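Local coordinates for N-acyl homoserine lactonase (Bacillus thuringiensis, PDB 4J5H), which hydrolyses the lactone ring of N-acyl-L-homoserine lactones of short and long acyl chain, using two zinc ions, and so quenches bacterial quorum sensing, at residues G56-A61 and E140-C145; S106-W111 and G172-H177. The protein carries 1 engineered substitution. All coordinates share one frame; numbering follows the deposited sequence.

Contact 1: G56-A61 and E140-C145; sequences GMPESA and EYMKEC. With 1K4 (N-decanoyl-L-homoserine), chain D.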
loop_
_atom_site.group_PDB
_atom_site.type_symbol
_atom_site.label_atom_id
_atom_site.label_comp_id
_atom_site.label_asym_id
_atom_site.label_seq_id
_atom_site.Cartn_x
_atom_site.Cartn_y
_atom_site.Cartn_z
ATOM N N GLY A 56 -4.853 -5.369 2.235
ATOM C CA GLY A 56 -6.174 -4.807 2.509
ATOM C C GLY A 56 -6.457 -4.563 3.985
ATOM O O GLY A 56 -5.556 -4.366 4.813
ATOM N N MET A 57 -7.745 -4.557 4.295
ATOM C CA MET A 57 -8.279 -4.109 5.581
ATOM C C MET A 57 -8.565 -5.294 6.493
ATOM O O MET A 57 -8.747 -6.426 6.012
ATOM C CB MET A 57 -9.545 -3.289 5.336
ATOM C CG MET A 57 -9.233 -1.921 4.728
ATOM S SD MET A 57 -10.671 -0.956 4.233
ATOM C CE MET A 57 -11.200 -1.856 2.789
ATOM N N PRO A 58 -8.615 -5.047 7.811
ATOM C CA PRO A 58 -8.832 -6.160 8.736
ATOM C C PRO A 58 -10.292 -6.624 8.781
ATOM O O PRO A 58 -11.197 -5.886 8.384
ATOM C CB PRO A 58 -8.461 -5.564 10.065
ATOM C CG PRO A 58 -8.761 -4.122 9.938
ATOM C CD PRO A 58 -8.487 -3.760 8.509
ATOM N N GLU A 59 -10.525 -7.838 9.258
ATOM C CA GLU A 59 -11.903 -8.375 9.286
ATOM C C GLU A 59 -12.835 -7.505 10.115
ATOM O O GLU A 59 -14.039 -7.479 9.857
ATOM C CB GLU A 59 -11.965 -9.807 9.777
ATOM C CG GLU A 59 -11.436 -10.036 11.159
ATOM C CD GLU A 59 -12.412 -9.733 12.302
ATOM O OE1 GLU A 59 -11.924 -9.226 13.320
ATOM O OE2 GLU A 59 -13.634 -9.979 12.206
ATOM N N SER A 60 -12.283 -6.815 11.110
ATOM C CA SER A 60 -13.077 -5.945 11.958
ATOM C C SER A 60 -13.696 -4.780 11.193
ATOM O O SER A 60 -14.649 -4.154 11.688
ATOM C CB SER A 60 -12.215 -5.393 13.108
ATOM O OG SER A 60 -11.102 -4.667 12.581
ATOM N N ALA A 61 -13.152 -4.471 10.009
ATOM C CA ALA A 61 -13.710 -3.429 9.152
ATOM C C ALA A 61 -14.897 -3.908 8.293
ATOM O O ALA A 61 -15.568 -3.100 7.698
ATOM C CB ALA A 61 -12.605 -2.846 8.271
ATOM N N GLU A 140 -1.254 4.899 15.880
ATOM C CA GLU A 140 -1.934 4.752 14.589
ATOM C C GLU A 140 -1.873 3.327 14.018
ATOM O O GLU A 140 -2.318 3.092 12.889
ATOM C CB GLU A 140 -1.433 5.787 13.567
ATOM C CG GLU A 140 -0.010 5.626 13.057
ATOM C CD GLU A 140 1.050 6.319 13.898
ATOM O OE1 GLU A 140 2.167 6.518 13.371
ATOM O OE2 GLU A 140 0.784 6.688 15.075
ATOM N N TYR A 141 -1.298 2.383 14.770
ATOM C CA TYR A 141 -1.228 0.986 14.337
ATOM C C TYR A 141 -2.191 0.089 15.077
ATOM O O TYR A 141 -2.244 0.096 16.326
ATOM C CB TYR A 141 0.196 0.454 14.472
ATOM C CG TYR A 141 1.143 1.154 13.497
ATOM C CD1 TYR A 141 1.272 0.691 12.204
ATOM C CD2 TYR A 141 1.824 2.320 13.860
ATOM C CE1 TYR A 141 2.094 1.331 11.314
ATOM C CE2 TYR A 141 2.666 2.959 12.977
ATOM C CZ TYR A 141 2.813 2.442 11.716
ATOM O OH TYR A 141 3.615 3.071 10.788
ATOM N N MET A 142 -2.968 -0.661 14.296
ATOM C CA MET A 142 -3.925 -1.619 14.839
ATOM C C MET A 142 -3.196 -2.913 15.158
ATOM O O MET A 142 -2.261 -3.290 14.445
ATOM C CB MET A 142 -5.029 -1.903 13.821
ATOM C CG MET A 142 -5.919 -0.729 13.471
ATOM S SD MET A 142 -7.329 -1.210 12.465
ATOM C CE MET A 142 -8.376 -2.116 13.570
ATOM N N LYS A 143 -3.667 -3.629 16.184
ATOM C CA LYS A 143 -3.061 -4.906 16.591
ATOM C C LYS A 143 -2.980 -5.925 15.443
ATOM O O LYS A 143 -2.026 -6.722 15.354
ATOM C CB LYS A 143 -3.850 -5.512 17.771
ATOM C CG LYS A 143 -5.290 -5.957 17.440
ATOM C CD LYS A 143 -6.092 -6.388 18.677
ATOM C CE LYS A 143 -7.583 -6.560 18.398
ATOM N NZ LYS A 143 -8.422 -6.421 19.619
ATOM N N GLU A 144 -3.983 -5.873 14.570
ATOM C CA GLU A 144 -4.111 -6.799 13.461
ATOM C C GLU A 144 -2.970 -6.638 12.466
ATOM O O GLU A 144 -2.723 -7.538 11.649
ATOM C CB GLU A 144 -5.409 -6.552 12.670
ATOM C CG GLU A 144 -6.694 -6.893 13.411
ATOM C CD GLU A 144 -7.362 -5.697 14.079
ATOM O OE1 GLU A 144 -6.633 -4.832 14.647
ATOM O OE2 GLU A 144 -8.624 -5.654 14.053
ATOM N N CYS A 145 -2.295 -5.489 12.508
ATOM C CA CYS A 145 -1.242 -5.193 11.544
ATOM C C CYS A 145 0.158 -5.466 12.040
ATOM O O CYS A 145 1.113 -5.290 11.283
ATOM C CB CYS A 145 -1.316 -3.747 11.134
ATOM S SG CYS A 145 -2.885 -3.388 10.336
HETATM O O 1K4 D . -2.307 5.196 5.287
HETATM C C 1K4 D . -3.447 4.943 4.879
HETATM O OXT 1K4 D . -3.605 4.340 3.766
HETATM C CA 1K4 D . -4.616 5.373 5.747
HETATM C CB 1K4 D . -5.560 6.148 4.809
HETATM C CAG 1K4 D . -6.957 6.340 5.353
HETATM O OAD 1K4 D . -7.491 5.067 5.716
HETATM N N 1K4 D . -4.223 6.298 6.819
HETATM C CAQ 1K4 D . -3.722 5.809 7.954
HETATM O OAB 1K4 D . -3.613 4.599 8.207
HETATM C CAN 1K4 D . -3.275 6.812 8.974
HETATM C CAM 1K4 D . -3.464 6.329 10.404
HETATM C CAL 1K4 D . -4.952 6.171 10.700
HETATM C CAK 1K4 D . -5.216 5.880 12.171
HETATM C CAJ 1K4 D . -5.785 4.492 12.398
HETATM C CAI 1K4 D . -6.255 4.380 13.852
HETATM C CAH 1K4 D . -5.764 3.089 14.497
HETATM C CAF 1K4 D . -6.587 2.649 15.709
HETATM C CAA 1K4 D . -6.912 3.769 16.672
HETATM O O HOH W 1 -9.794 -7.737 12.725
#
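Pro58 and Met142 meet at about a right angle, the ring atom CG of Pro58 lying 4.1 Å from the sulfur SD of Met142. This is the close-packed, apolar half of the contact. Proline suits the spot because its ring is compact and greasy, and methionine because its unbranched thioether can bend: the chain is extended at chi2 and then folds at chi3 (71°), which carries CE across toward Pro58 CG and Ser60 OG. The other flank of the same side chain serves the ligand, with Met142 CG 4.0 Å from carbon CAH near the end of the decanoyl chain. Both Pro58 and Met142 also touch the engineered Trp111 of helix 111-114.

On the wetter half the chemistry turns polar. Ser60 donates its hydroxyl to the carboxylate of Glu144, OG to OE2 3.0 Å, reaching the oxygen on its syn side but 34° out of the carboxylate plane. Glu144 CG rests 4.0 Å from Pro58 CB, and the bend at chi2 (97°) beyond it turns the carboxylate so that OE2 reaches the serine. A water donates to the same OE2 at 2.7 Å and to Glu59 OE1, and accepts from the backbone N of Ser60, so it bridges two acidic side chains whose oxygens stay 4.9 Å apart (Glu59 OE1 to Glu144 OE2). Glutamate is long enough to carry its carboxylate past Pro58 to the other loop; serine keeps its hydroxyl close to its own backbone, where OE2 comes to it.

With one direct bond and one bridging water, the two loops are joined by a modest link beside a small apolar patch. The serine and water protons directed at OE2 would probably stabilise its negative charge, while the apolar patch probably helps keep Met142 beside the acyl tail, as befits the wall of a pocket for a fatty chain.

Contact 2: S106-W111 and G172-H177; sequences SSHLHW and GHSPGH. Engineered in segment 106-111: Trp111 (natural residue Phe). With ZN (zinc ion), chain C; 1K4 (N-decanoyl-L-homoserine), chain D.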
loop_
_atom_site.group_PDB
_atom_site.type_symbol
_atom_site.label_atom_id
_atom_site.label_comp_id
_atom_site.label_asym_id
_atom_site.label_seq_id
_atom_site.Cartn_x
_atom_site.Cartn_y
_atom_site.Cartn_z
ATOM N N SER A 106 4.880 -5.722 2.442
ATOM C CA SER A 106 4.110 -4.702 3.136
ATOM C C SER A 106 4.732 -3.343 2.845
ATOM O O SER A 106 5.848 -3.027 3.314
ATOM C CB SER A 106 4.029 -4.917 4.656
ATOM O OG SER A 106 3.257 -6.059 4.996
ATOM N N SER A 107 4.044 -2.503 2.078
ATOM C CA SER A 107 4.553 -1.139 1.864
ATOM C C SER A 107 4.791 -0.436 3.211
ATOM O O SER A 107 5.762 0.288 3.413
ATOM C CB SER A 107 3.562 -0.304 1.055
ATOM O OG SER A 107 2.300 -0.213 1.699
ATOM N N HIS A 108 3.847 -0.655 4.105
ATOM C CA HIS A 108 3.861 -0.196 5.434
ATOM C C HIS A 108 2.728 -0.911 6.187
ATOM O O HIS A 108 1.988 -1.701 5.589
ATOM C CB HIS A 108 3.774 1.335 5.498
ATOM C CG HIS A 108 2.523 1.965 4.987
ATOM N ND1 HIS A 108 1.960 1.720 3.749
ATOM C CD2 HIS A 108 1.811 2.971 5.525
ATOM C CE1 HIS A 108 0.948 2.542 3.566
ATOM N NE2 HIS A 108 0.833 3.305 4.630
ATOM N N LEU A 109 2.620 -0.643 7.493
ATOM C CA LEU A 109 1.709 -1.411 8.353
ATOM C C LEU A 109 0.469 -0.628 8.800
ATOM O O LEU A 109 -0.223 -1.023 9.757
ATOM C CB LEU A 109 2.497 -1.980 9.538
ATOM C CG LEU A 109 3.563 -3.022 9.184
ATOM C CD1 LEU A 109 4.337 -3.480 10.412
ATOM C CD2 LEU A 109 3.037 -4.203 8.412
ATOM N N HIS A 110 0.146 0.455 8.090
ATOM C CA HIS A 110 -1.145 1.092 8.265
ATOM C C HIS A 110 -2.293 0.124 7.990
ATOM O O HIS A 110 -2.145 -0.838 7.256
ATOM C CB HIS A 110 -1.264 2.364 7.427
ATOM C CG HIS A 110 -0.443 3.504 7.944
ATOM N ND1 HIS A 110 -0.162 4.617 7.189
ATOM C CD2 HIS A 110 0.139 3.707 9.147
ATOM C CE1 HIS A 110 0.568 5.457 7.911
ATOM N NE2 HIS A 110 0.785 4.915 9.093
ATOM N N TRP A 111 -3.432 0.434 8.600
ATOM C CA TRP A 111 -4.542 -0.502 8.779
ATOM C C TRP A 111 -5.128 -1.052 7.486
ATOM O O TRP A 111 -5.616 -2.165 7.447
ATOM C CB TRP A 111 -5.623 0.150 9.679
ATOM C CG TRP A 111 -6.391 1.197 8.933
ATOM C CD1 TRP A 111 -6.006 2.477 8.657
ATOM C CD2 TRP A 111 -7.634 1.004 8.267
ATOM N NE1 TRP A 111 -6.945 3.100 7.866
ATOM C CE2 TRP A 111 -7.957 2.217 7.618
ATOM C CE3 TRP A 111 -8.529 -0.075 8.176
ATOM C CZ2 TRP A 111 -9.134 2.380 6.882
ATOM C CZ3 TRP A 111 -9.692 0.098 7.453
ATOM C CH2 TRP A 111 -9.974 1.316 6.797
ATOM N N GLY A 172 8.471 8.682 5.856
ATOM C CA GLY A 172 7.909 10.010 6.099
ATOM C C GLY A 172 6.415 9.892 6.315
ATOM O O GLY A 172 5.899 10.253 7.384
ATOM N N HIS A 173 5.712 9.341 5.334
ATOM C CA HIS A 173 4.300 9.115 5.532
ATOM C C HIS A 173 4.092 8.193 6.744
ATOM O O HIS A 173 3.152 8.397 7.550
ATOM C CB HIS A 173 3.650 8.549 4.266
ATOM C CG HIS A 173 2.308 7.968 4.516
ATOM N ND1 HIS A 173 1.168 8.727 4.749
ATOM C CD2 HIS A 173 1.947 6.679 4.650
ATOM C CE1 HIS A 173 0.164 7.908 5.003
ATOM N NE2 HIS A 173 0.610 6.666 4.925
ATOM N N SER A 174 4.944 7.151 6.813
ATOM C CA SER A 174 5.093 6.328 7.998
ATOM C C SER A 174 6.575 6.120 8.229
ATOM O O SER A 174 7.370 6.394 7.337
ATOM C CB SER A 174 4.375 5.000 7.832
ATOM O OG SER A 174 5.024 4.151 6.889
ATOM N N PRO A 175 6.968 5.655 9.431
ATOM C CA PRO A 175 8.402 5.667 9.737
ATOM C C PRO A 175 9.250 4.761 8.853
ATOM O O PRO A 175 10.411 5.042 8.660
ATOM C CB PRO A 175 8.452 5.258 11.204
ATOM C CG PRO A 175 7.158 5.776 11.754
ATOM C CD PRO A 175 6.156 5.482 10.647
ATOM N N GLY A 176 8.660 3.714 8.287
ATOM C CA GLY A 176 9.366 2.825 7.411
ATOM C C GLY A 176 8.677 2.507 6.113
ATOM O O GLY A 176 8.748 1.368 5.606
ATOM N N HIS A 177 7.983 3.490 5.561
ATOM C CA HIS A 177 7.267 3.301 4.335
ATOM C C HIS A 177 8.234 2.943 3.199
ATOM O O HIS A 177 9.332 3.514 3.108
ATOM C CB HIS A 177 6.482 4.578 3.980
ATOM C CG HIS A 177 5.630 4.427 2.775
ATOM N ND1 HIS A 177 6.103 4.557 1.487
ATOM C CD2 HIS A 177 4.337 4.052 2.668
ATOM C CE1 HIS A 177 5.134 4.282 0.641
ATOM N NE2 HIS A 177 4.051 3.970 1.336
HETATM ZN ZN ZN C . -0.441 4.903 5.068
HETATM O O 1K4 D . -2.307 5.196 5.287
HETATM C C 1K4 D . -3.447 4.943 4.879
HETATM O OXT 1K4 D . -3.605 4.340 3.766
HETATM C CA 1K4 D . -4.616 5.373 5.747
HETATM C CB 1K4 D . -5.560 6.148 4.809
HETATM C CAG 1K4 D . -6.957 6.340 5.353
HETATM O OAD 1K4 D . -7.491 5.067 5.716
HETATM N N 1K4 D . -4.223 6.298 6.819
HETATM C CAQ 1K4 D . -3.722 5.809 7.954
HETATM O OAB 1K4 D . -3.613 4.599 8.207
HETATM C CAN 1K4 D . -3.275 6.812 8.974
HETATM C CAM 1K4 D . -3.464 6.329 10.404
HETATM C CAL 1K4 D . -4.952 6.171 10.700
HETATM C CAK 1K4 D . -5.216 5.880 12.171
HETATM C CAJ 1K4 D . -5.785 4.492 12.398
HETATM C CAI 1K4 D . -6.255 4.380 13.852
HETATM C CAH 1K4 D . -5.764 3.089 14.497
HETATM C CAF 1K4 D . -6.587 2.649 15.709
HETATM C CAA 1K4 D . -6.912 3.769 16.672
HETATM O O HOH W 2 7.676 -1.367 5.290
#
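The imidazole of His108 receives the edge of His177 on one face, CD2 lying 3.5 Å above the plane in an edge-to-face pair with planes at 62°. At its rim, in the ring plane, ND1 donates a nearly straight bond to Ser107 OG (2.8 Å), an oxygen also hydrogen-bonded to Asp54. The His110 ring has carbon CAQ of the ligand amide over one face and His173 CE1 at its edge, in its plane; ligand O and His108 NE2 lie at the edge of the His173 ring.

The rings converge because three nitrogens share one zinc ion: His108 NE2 at 2.1 Å, His110 ND1 at 2.2 Å and His173 NE2 at 2.1 Å. The ligand carboxylate oxygen O, at 1.9 Å, and Asp195 also bind it. Histidine suits all three places, offering a neutral donor at either ring nitrogen. His173 reaches inward with CG anti to its backbone N (chi1 165°), and its ND1 is hydrogen-bonded to Ala210 O. The small Ser174, hydrogen-bonded to Glu131, fits against His108 CB.

Beyond the metal, the engineered Trp111 donates NE1 to ligand OAD at 3.0 Å, though bent (135°). His108 and His110 open the HXHXDH motif of the metallo-beta-lactamase superfamily, completed by Asp112 and His113; His173 joins from a later loop. Zinc should draw electron density from the bound carboxylate, and the hydrogen bonds from His108 through Ser107 to Asp54 probably help fix the ring's rotation.

How the contacts relate
Their centres 13 Å apart, the two contacts meet around one bound ligand: contact 2 holds its homoserine carboxylate at the zinc, while contact 1 borders its decanoyl chain. Along the chain the segments alternate, 56-61, 106-111, 140-145, 172-177, so the two links interlock. Segments 56-61 and 106-111 follow strands 49-53 and 103-105, parallel neighbours in the seven-stranded sheet; 172-177 joins strands 165-169 and 178-184 of the five-stranded sheet. Contact 2 therefore bridges the two sheets of the metallo-beta-lactamase fold. Cys145 CB lies 3.2 Å from Leu109 O and Met57 CG 3.4 Å from CZ3 of the engineered Trp111, so the loops round the metal and those beside the acyl chain pack directly on each other.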